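Local coordinates for protein GrgF (Penicillium sp. sh18, PDB 6LZH) that acts as a polyketide transferase of the alpha/beta hydrolase fold in the biosynthesis of gregatin A, a fungal polyketide with an alkylated furanone core, at residues Thr245-Gln248 against Leu249-Phe252; Lys99-Pro102 against Leu103-Glu106. All coordinates share one frame; numbering follows the deposited sequence.

Interaction 1. Residues Thr245-Gln248 against Leu249-Phe252; sequences TEDQ and LNCF
The methyl CG2 of T245 lies alongside the side chain of L249 one helical turn on, with CG2 of T245 4.0 Å from CD1 of L249 and both groups pointing the same way. T245 places this methyl anti to its own backbone N and OG1 beside it (chi1 -61°); OG1 is hydrogen-bonded to P237 O, at the end of strand 232-237, and to D240 N just beyond it. The branch point of L249 also rests on the backbone, its CG only 3.3 Å from T245 O, the same oxygen that receives L249 N at 2.9 Å. Three further bonds, from N-H of N250, C251 and F252 to O of E246, D247 and Q248, make this the opening of a regular alpha-helix.

Water bridges polar groups of N250 and the preceding turn. One molecule donates to E246 O at 2.8 Å and to N250 OD1 at 2.7 Å, so that this carbonyl serves both the water and N250 N. A second donates to D247 OD1 at 2.9 Å and accepts from N250 ND2 at 3.2 Å. Different waters thus hold the two ends of the N250 amide, which probably opposes its rotation, and the second links it to the D247 carboxylate without a direct hydrogen bond.

Q248 turns away, inward. Its OE1 pairs with T236 OG1, while NE2 binds C243 O and, weakly, OD2 of D240, an active-site residue. The helix belongs to the crossover between strands 232-237 and 259-264, and L249 packs on L261 and I263 of the latter. Such chemistry implies a division of labour: hydrated amide and carboxylate outside, leucine against the sheet, and a glutamine that, as a second-shell residue, probably helps to position the aspartate of the Cys-His-Asp triad.

Interaction 2. Residues Lys99-Pro102 against Leu103-Glu106; sequences KENP and LVNE
N101 makes both hydrogen bonds of this turn, one with its side chain and one with its backbone. OD1 of N101 accepts L103 N at 2.9 Å, and the bond is nearly straight (160° at the hydrogen), lying in the plane of the amide on a lone pair. The main-chain oxygen N101 O takes V104 N, likewise at 2.9 Å, though here the donor stands above the carbonyl plane, 52° out of it, rather than on a lone pair. With CG of N101 swung opposite the backbone N (chi1 -165°), the amide is carried forward over the turn, within reach of the N-H of L103.

Taken together, the two bonds define an Asx turn laid over a type I beta turn from N101 to V104. P102, which follows the asparagine, has no N-H of its own to offer. In the alpha/beta hydrolase fold of this enzyme the turn follows helix 84-99 and reverses the chain before strand 104-105, leading towards strand 108-114. P102 O is hydrogen-bonded to NH1 of R31, and backbone bonds join L103 and N105 to G32.

Van der Waals contacts flank the hydrogen bonds. CB of N101 touches CG2 of V104 at 3.7 Å, and V104 packs further onto I109. Accompanying the Asx hydrogen bond, CB of L103 comes to 3.3 Å from OD1 of N101, the two side chains lying side by side and pointing the same way. Outside the turn, where the chain on its two sides comes together again, CG of K99 meets CB of E106 at 3.8 Å.

Charge adds a looser term. K99 and E106 cross obliquely, the lysine chain bent at its third torsion, and NZ of K99 remains 4.3 Å from OE2 of E106, beyond a salt bridge, so that any attraction between the two is probably weak.

In the fold
Read from the N terminus, the chain reaches interaction 2 first, where 99-102 and 103-106 close a short reversal between helix 84-99 and the strands 104-105 and 108-114. The chain then passes the active-site residue C115, probably the nucleophile, just after strand 108-114, before strand 232-237 brings it to interaction 1. There 245-248 and 249-252 form successive turns of helix 245-254, between strands 232-237 and 259-264. The two contacts are in series, neither nested nor crossing, with centres about 34 Å apart and nearest atoms about 23 Å apart. One shapes a surface corner away from the annotated sites; the other borders the catalytic region.

Interaction 1. Residues Thr245-Gln248 against Leu249-Phe252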
ATOM      1  N   THR A 245      -4.277 -11.804  21.123  1.00 17.35           N
ATOM      2  CA  THR A 245      -4.488 -13.173  20.652  1.00 17.73           C
ATOM      3  C   THR A 245      -5.718 -13.272  19.751  1.00 17.78           C
ATOM      4  O   THR A 245      -5.701 -13.987  18.740  1.00 17.00           O
ATOM      5  CB  THR A 245      -4.607 -14.113  21.861  1.00 22.57           C
ATOM      6  OG1 THR A 245      -3.392 -14.061  22.626  1.00 18.52           O
ATOM      7  CG2 THR A 245      -4.876 -15.564  21.429  1.00 17.93           C
ATOM      8  N   GLU A 246      -6.793 -12.542  20.084  1.00 14.31           N
ATOM      9  CA  GLU A 246      -7.979 -12.589  19.236  1.00 17.80           C
ATOM     10  C   GLU A 246      -7.665 -12.108  17.828  1.00 20.18           C
ATOM     11  O   GLU A 246      -8.145 -12.694  16.854  1.00 17.62           O
ATOM     12  CB  GLU A 246      -9.103 -11.748  19.827  1.00 19.56           C
ATOM     13  CG  GLU A 246      -9.790 -12.372  21.015  1.00 22.19           C
ATOM     14  CD  GLU A 246     -10.725 -11.376  21.675  1.00 24.94           C
ATOM     15  OE1 GLU A 246     -10.283 -10.239  21.935  1.00 25.49           O
ATOM     16  OE2 GLU A 246     -11.897 -11.722  21.907  1.00 23.80           O
ATOM     17  N   ASP A 247      -6.872 -11.034  17.707  1.00 19.00           N
ATOM     18  CA  ASP A 247      -6.474 -10.543  16.386  1.00 21.11           C
ATOM     19  C   ASP A 247      -5.686 -11.603  15.623  1.00 16.10           C
ATOM     20  O   ASP A 247      -5.924 -11.832  14.431  1.00 16.21           O
ATOM     21  CB  ASP A 247      -5.628  -9.278  16.523  1.00 22.84           C
ATOM     22  CG  ASP A 247      -6.439  -8.062  16.907  1.00 27.12           C
ATOM     23  OD1 ASP A 247      -7.683  -8.129  16.861  1.00 26.10           O
ATOM     24  OD2 ASP A 247      -5.811  -7.039  17.237  1.00 29.46           O
ATOM     25  N   GLN A 248      -4.706 -12.227  16.283  1.00 15.30           N
ATOM     26  CA  GLN A 248      -3.891 -13.245  15.608  1.00 16.21           C
ATOM     27  C   GLN A 248      -4.750 -14.414  15.130  1.00 16.89           C
ATOM     28  O   GLN A 248      -4.572 -14.918  14.012  1.00 15.31           O
ATOM     29  CB  GLN A 248      -2.785 -13.761  16.543  1.00 16.68           C
ATOM     30  CG  GLN A 248      -1.797 -12.696  17.066  1.00 15.70           C
ATOM     31  CD  GLN A 248      -0.761 -13.278  18.035  1.00 16.31           C
ATOM     32  OE1 GLN A 248      -0.205 -14.362  17.800  1.00 14.97           O
ATOM     33  NE2 GLN A 248      -0.493 -12.554  19.135  1.00 16.66           N
ATOM     34  N   LEU A 249      -5.696 -14.861  15.962  1.00 15.41           N
ATOM     35  CA  LEU A 249      -6.544 -15.984  15.564  1.00 16.65           C
ATOM     36  C   LEU A 249      -7.506 -15.572  14.465  1.00 18.16           C
ATOM     37  O   LEU A 249      -7.826 -16.376  13.582  1.00 17.79           O
ATOM     38  CB  LEU A 249      -7.310 -16.521  16.771  1.00 17.43           C
ATOM     39  CG  LEU A 249      -6.370 -17.121  17.832  1.00 24.98           C
ATOM     40  CD1 LEU A 249      -7.147 -17.791  18.957  1.00 26.38           C
ATOM     41  CD2 LEU A 249      -5.383 -18.096  17.179  1.00 25.22           C
ATOM     42  N   ASN A 250      -7.943 -14.313  14.486  1.00 20.48           N
ATOM     43  CA  ASN A 250      -8.742 -13.787  13.385  1.00 17.13           C
ATOM     44  C   ASN A 250      -7.970 -13.873  12.076  1.00 15.80           C
ATOM     45  O   ASN A 250      -8.500 -14.323  11.054  1.00 18.09           O
ATOM     46  CB  ASN A 250      -9.154 -12.345  13.700  1.00 22.23           C
ATOM     47  CG  ASN A 250     -10.340 -12.280  14.673  1.00 31.07           C
ATOM     48  OD1 ASN A 250     -11.032 -13.285  14.878  1.00 31.43           O
ATOM     49  ND2 ASN A 250     -10.586 -11.107  15.262  1.00 29.61           N
ATOM     50  N   CYS A 251      -6.698 -13.487  12.099  1.00 15.97           N
ATOM     51  CA  CYS A 251      -5.874 -13.624  10.904  1.00 16.05           C
ATOM     52  C   CYS A 251      -5.766 -15.091  10.479  1.00 15.56           C
ATOM     53  O   CYS A 251      -5.948 -15.425   9.297  1.00 18.42           O
ATOM     54  CB  CYS A 251      -4.500 -13.005  11.158  1.00 15.97           C
ATOM     55  SG  CYS A 251      -3.422 -12.968   9.697  1.00 19.31           S
ATOM     56  N   PHE A 252      -5.475 -15.984  11.433  1.00 14.27           N
ATOM     57  CA  PHE A 252      -5.416 -17.410  11.109  1.00 17.76           C
ATOM     58  C   PHE A 252      -6.725 -17.889  10.490  1.00 18.04           C
ATOM     59  O   PHE A 252      -6.719 -18.677   9.537  1.00 16.41           O
ATOM     60  CB  PHE A 252      -5.087 -18.244  12.348  1.00 17.27           C
ATOM     61  CG  PHE A 252      -4.763 -19.695  12.038  1.00 17.11           C
ATOM     62  CD1 PHE A 252      -3.493 -20.046  11.598  1.00 19.72           C
ATOM     63  CD2 PHE A 252      -5.720 -20.696  12.170  1.00 20.49           C
ATOM     64  CE1 PHE A 252      -3.176 -21.353  11.281  1.00 16.92           C
ATOM     65  CE2 PHE A 252      -5.405 -22.047  11.865  1.00 15.99           C
ATOM     66  CZ  PHE A 252      -4.128 -22.359  11.411  1.00 17.95           C
TER
HETATM   67  O   HOH W   1     -10.228 -14.482  17.206  1.00 25.96           O
HETATM   68  O   HOH W   2      -8.818  -8.621  14.197  1.00 34.39           O

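Interaction 2. Residues Lys99-Pro102 against Leu103-Glu106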
ATOM      1  N   LYS A  99      18.725 -16.956  -3.120  1.00 23.25           N
ATOM      2  CA  LYS A  99      18.765 -18.061  -4.063  1.00 30.74           C
ATOM      3  C   LYS A  99      20.142 -18.237  -4.700  1.00 37.87           C
ATOM      4  O   LYS A  99      20.487 -19.345  -5.135  1.00 32.62           O
ATOM      5  CB  LYS A  99      17.710 -17.842  -5.144  1.00 26.74           C
ATOM      6  CG  LYS A  99      16.341 -18.385  -4.781  1.00 33.41           C
ATOM      7  CD  LYS A  99      15.258 -17.805  -5.657  1.00 30.44           C
ATOM      8  CE  LYS A  99      15.603 -17.898  -7.129  1.00 39.86           C
ATOM      9  NZ  LYS A  99      14.365 -17.876  -7.960  1.00 40.33           N
ATOM     10  N   GLU A 100      20.942 -17.170  -4.771  1.00 31.57           N
ATOM     11  CA  GLU A 100      22.262 -17.280  -5.379  1.00 31.87           C
ATOM     12  C   GLU A 100      23.301 -17.879  -4.442  1.00 37.55           C
ATOM     13  O   GLU A 100      24.422 -18.161  -4.881  1.00 34.05           O
ATOM     14  CB  GLU A 100      22.729 -15.908  -5.872  1.00 35.25           C
ATOM     15  CG  GLU A 100      21.885 -15.362  -7.011  1.00 33.00           C
ATOM     16  CD  GLU A 100      22.010 -16.189  -8.296  1.00 47.21           C
ATOM     17  OE1 GLU A 100      23.114 -16.209  -8.897  1.00 50.50           O
ATOM     18  OE2 GLU A 100      21.002 -16.806  -8.713  1.00 42.14           O
ATOM     19  N   ASN A 101      22.966 -18.106  -3.186  1.00 28.27           N
ATOM     20  CA  ASN A 101      23.937 -18.720  -2.287  1.00 31.41           C
ATOM     21  C   ASN A 101      23.979 -20.228  -2.531  1.00 26.90           C
ATOM     22  O   ASN A 101      22.934 -20.887  -2.477  1.00 28.24           O
ATOM     23  CB  ASN A 101      23.581 -18.416  -0.832  1.00 27.86           C
ATOM     24  CG  ASN A 101      24.720 -18.695   0.126  1.00 29.87           C
ATOM     25  OD1 ASN A 101      25.255 -19.805   0.177  1.00 28.44           O
ATOM     26  ND2 ASN A 101      25.092 -17.688   0.905  1.00 26.80           N
ATOM     27  N   PRO A 102      25.155 -20.807  -2.799  1.00 31.06           N
ATOM     28  CA  PRO A 102      25.218 -22.253  -3.082  1.00 26.28           C
ATOM     29  C   PRO A 102      24.907 -23.125  -1.878  1.00 25.49           C
ATOM     30  O   PRO A 102      24.719 -24.339  -2.048  1.00 25.90           O
ATOM     31  CB  PRO A 102      26.664 -22.467  -3.566  1.00 33.51           C
ATOM     32  CG  PRO A 102      27.350 -21.111  -3.520  1.00 33.59           C
ATOM     33  CD  PRO A 102      26.488 -20.189  -2.706  1.00 31.69           C
ATOM     34  N   LEU A 103      24.851 -22.562  -0.671  1.00 23.41           N
ATOM     35  CA  LEU A 103      24.386 -23.309   0.488  1.00 24.94           C
ATOM     36  C   LEU A 103      22.865 -23.392   0.555  1.00 22.21           C
ATOM     37  O   LEU A 103      22.339 -24.129   1.396  1.00 22.98           O
ATOM     38  CB  LEU A 103      24.911 -22.666   1.785  1.00 26.14           C
ATOM     39  CG  LEU A 103      26.328 -23.013   2.235  1.00 24.43           C
ATOM     40  CD1 LEU A 103      26.689 -22.236   3.495  1.00 25.74           C
ATOM     41  CD2 LEU A 103      26.518 -24.506   2.463  1.00 25.24           C
ATOM     42  N   VAL A 104      22.151 -22.667  -0.302  1.00 21.10           N
ATOM     43  CA  VAL A 104      20.703 -22.536  -0.201  1.00 18.64           C
ATOM     44  C   VAL A 104      20.048 -23.324  -1.327  1.00 24.31           C
ATOM     45  O   VAL A 104      20.230 -23.008  -2.511  1.00 26.05           O
ATOM     46  CB  VAL A 104      20.266 -21.066  -0.236  1.00 23.17           C
ATOM     47  CG1 VAL A 104      18.740 -20.965  -0.206  1.00 21.86           C
ATOM     48  CG2 VAL A 104      20.874 -20.314   0.922  1.00 24.64           C
ATOM     49  N   ASN A 105      19.289 -24.352  -0.950  1.00 20.51           N
ATOM     50  CA  ASN A 105      18.381 -25.033  -1.860  1.00 21.87           C
ATOM     51  C   ASN A 105      17.204 -24.120  -2.168  1.00 25.05           C
ATOM     52  O   ASN A 105      16.412 -23.805  -1.277  1.00 19.01           O
ATOM     53  CB  ASN A 105      17.916 -26.337  -1.222  1.00 22.82           C
ATOM     54  CG  ASN A 105      16.975 -27.134  -2.107  1.00 23.47           C
ATOM     55  OD1 ASN A 105      16.244 -26.591  -2.933  1.00 21.77           O
ATOM     56  ND2 ASN A 105      16.973 -28.444  -1.910  1.00 24.24           N
ATOM     57  N   GLU A 106      17.054 -23.725  -3.440  1.00 22.26           N
ATOM     58  CA  GLU A 106      16.068 -22.698  -3.746  1.00 26.74           C
ATOM     59  C   GLU A 106      14.636 -23.190  -3.603  1.00 27.59           C
ATOM     60  O   GLU A 106      13.714 -22.369  -3.651  1.00 24.32           O
ATOM     61  CB  GLU A 106      16.294 -22.144  -5.151  1.00 29.38           C
ATOM     62  CG  GLU A 106      16.195 -23.181  -6.241  1.00 34.70           C
ATOM     63  CD  GLU A 106      16.231 -22.562  -7.621  1.00 40.78           C
ATOM     64  OE1 GLU A 106      15.693 -23.178  -8.568  1.00 46.09           O
ATOM     65  OE2 GLU A 106      16.789 -21.452  -7.751  1.00 44.99           O
TER